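Local coordinates for mortality factor 4-like protein 1 (Homo sapiens, PDB 2F5K) that binds histone H3 methylated at a lysine of its tail through the chromo domain modelled here, and so probably takes part in gene regulation, at residues 33-38 with 90-95. Numbering follows the deposited sequence.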
loop_
_atom_site.group_PDB
_atom_site.type_symbol
_atom_site.label_atom_id
_atom_site.label_comp_id
_atom_site.label_asym_id
_atom_site.label_seq_id
_atom_site.Cartn_x
_atom_site.Cartn_y
_atom_site.Cartn_z
ATOM N N HIS A 33 3.971 -1.330 -3.343
ATOM C CA HIS A 33 4.269 -2.646 -3.838
ATOM C C HIS A 33 5.669 -2.655 -4.454
ATOM O O HIS A 33 6.616 -3.179 -3.858
ATOM C CB HIS A 33 3.198 -3.140 -4.814
ATOM C CG HIS A 33 3.525 -4.464 -5.417
ATOM N ND1 HIS A 33 3.758 -4.633 -6.768
ATOM C CD2 HIS A 33 3.673 -5.687 -4.850
ATOM C CE1 HIS A 33 4.026 -5.906 -7.007
ATOM N NE2 HIS A 33 3.979 -6.566 -5.860
ATOM N N GLY A 34 5.835 -2.084 -5.629
ATOM C CA GLY A 34 7.216 -1.954 -6.088
ATOM C C GLY A 34 7.659 -0.547 -5.681
ATOM O O GLY A 34 7.631 -0.196 -4.499
ATOM N N PRO A 35 8.028 0.251 -6.672
ATOM C CA PRO A 35 8.326 1.672 -6.489
ATOM C C PRO A 35 7.029 2.462 -6.615
ATOM O O PRO A 35 7.045 3.676 -6.732
ATOM C CB PRO A 35 9.182 1.978 -7.712
ATOM C CG PRO A 35 8.456 1.157 -8.791
ATOM C CD PRO A 35 8.198 -0.168 -8.081
ATOM N N LEU A 36 5.910 1.762 -6.613
ATOM C CA LEU A 36 4.626 2.385 -6.856
ATOM C C LEU A 36 3.633 2.212 -5.717
ATOM O O LEU A 36 3.702 1.259 -4.950
ATOM C CB LEU A 36 4.030 1.789 -8.135
ATOM C CG LEU A 36 4.720 2.241 -9.409
ATOM C CD1 LEU A 36 3.940 1.711 -10.576
ATOM C CD2 LEU A 36 4.821 3.765 -9.506
ATOM N N LEU A 37 2.681 3.128 -5.650
ATOM C CA LEU A 37 1.607 3.075 -4.663
ATOM C C LEU A 37 0.285 2.624 -5.307
ATOM O O LEU A 37 -0.083 3.102 -6.354
ATOM C CB LEU A 37 1.418 4.449 -4.021
ATOM C CG LEU A 37 2.225 4.715 -2.758
ATOM C CD1 LEU A 37 2.098 6.179 -2.375
ATOM C CD2 LEU A 37 1.766 3.832 -1.610
ATOM N N TYR A 38 -0.454 1.735 -4.663
ATOM C CA TYR A 38 -1.736 1.310 -5.242
ATOM C C TYR A 38 -2.885 1.469 -4.281
ATOM O O TYR A 38 -2.731 1.352 -3.072
ATOM C CB TYR A 38 -1.677 -0.170 -5.665
ATOM C CG TYR A 38 -0.564 -0.477 -6.631
ATOM C CD1 TYR A 38 0.726 -0.743 -6.176
ATOM C CD2 TYR A 38 -0.792 -0.495 -7.995
ATOM C CE1 TYR A 38 1.747 -1.001 -7.042
ATOM C CE2 TYR A 38 0.239 -0.776 -8.881
ATOM C CZ TYR A 38 1.497 -1.021 -8.386
ATOM O OH TYR A 38 2.507 -1.293 -9.243
ATOM N N LYS A 90 4.439 9.274 -12.284
ATOM C CA LYS A 90 5.185 10.004 -13.306
ATOM C C LYS A 90 6.681 9.699 -13.244
ATOM O O LYS A 90 7.347 9.553 -14.273
ATOM C CB LYS A 90 4.922 11.516 -13.189
ATOM C CG LYS A 90 5.912 12.424 -13.901
ATOM C CD LYS A 90 5.464 13.895 -13.739
ATOM C CE LYS A 90 6.602 14.879 -13.993
ATOM N NZ LYS A 90 6.358 16.209 -13.376
ATOM N N ALA A 91 7.230 9.632 -12.043
ATOM C CA ALA A 91 8.635 9.288 -11.939
ATOM C C ALA A 91 8.845 7.923 -12.596
ATOM O O ALA A 91 9.703 7.785 -13.453
ATOM C CB ALA A 91 9.088 9.264 -10.491
ATOM N N ASN A 92 8.046 6.930 -12.196
ATOM C CA ASN A 92 8.134 5.596 -12.787
ATOM C C ASN A 92 7.939 5.707 -14.294
ATOM O O ASN A 92 8.770 5.238 -15.065
ATOM C CB ASN A 92 7.104 4.634 -12.179
ATOM C CG ASN A 92 7.199 3.205 -12.759
ATOM O OD1 ASN A 92 6.264 2.709 -13.383
ATOM N ND2 ASN A 92 8.327 2.544 -12.535
ATOM N N GLN A 93 6.854 6.358 -14.709
ATOM C CA GLN A 93 6.589 6.528 -16.128
ATOM C C GLN A 93 7.804 7.120 -16.820
ATOM O O GLN A 93 8.071 6.823 -17.994
ATOM C CB GLN A 93 5.320 7.356 -16.377
ATOM C CG GLN A 93 4.045 6.508 -16.262
ATOM C CD GLN A 93 2.819 7.267 -15.716
ATOM O OE1 GLN A 93 2.458 8.340 -16.225
ATOM N NE2 GLN A 93 2.167 6.695 -14.689
ATOM N N GLU A 94 8.559 7.935 -16.089
ATOM C CA GLU A 94 9.758 8.525 -16.667
ATOM C C GLU A 94 10.840 7.471 -16.802
ATOM O O GLU A 94 11.673 7.540 -17.694
ATOM C CB GLU A 94 10.232 9.768 -15.898
ATOM C CG GLU A 94 9.612 11.051 -16.448
ATOM C CD GLU A 94 9.811 12.293 -15.581
ATOM O OE1 GLU A 94 10.926 12.510 -15.056
ATOM O OE2 GLU A 94 8.845 13.074 -15.448
ATOM N N GLN A 95 10.807 6.475 -15.932
ATOM C CA GLN A 95 11.787 5.401 -16.024
ATOM C C GLN A 95 11.469 4.489 -17.205
ATOM O O GLN A 95 12.369 4.088 -17.939
ATOM C CB GLN A 95 11.870 4.587 -14.727
ATOM C CG GLN A 95 12.897 3.466 -14.804
ATOM C CD GLN A 95 12.738 2.433 -13.712
ATOM O OE1 GLN A 95 12.164 1.371 -13.937
ATOM N NE2 GLN A 95 13.263 2.732 -12.528
#
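Pro35 meets the helix first: its ring CG lies 4.0 Å from ND2 of Asn92, a van der Waals approach and no more, in line with the 7.4 Å between the two CA atoms, the shortest such spacing across the contact. The turn carrying Pro35 is closed by a backbone hydrogen bond from His33 N to Leu36 O (3.1 Å). Leu36 follows with both methyls. Its CD2 packs on Asn92 CB at 3.6 Å, while CD1 reaches the carboxamide oxygen OD1 of Asn92 at 3.8 Å, so the fork of the leucine covers the stem and the oxygen side of the amide, the two side chains crossing at about a right angle. Asn92 extends to meet them because its CG is anti to the backbone N (chi1 -178°), which sends the amide out from the helix to the turn. With an alanine at Leu36 both methyl contacts would go, and the Asn92 amide would probably be freer to turn. No hydrogen bond crosses and just 107 Å² is buried, both sides summed, which marks a light surface contact. Beyond it, Leu37 enters strand 37-48, its side chain packing on Leu30 and Phe32 of strand 28-32 and its O accepting a hydrogen bond from Gln85 NE2; the turn between these antiparallel strands thus touches the C-terminal helix 79-98 beside the chromo barrel.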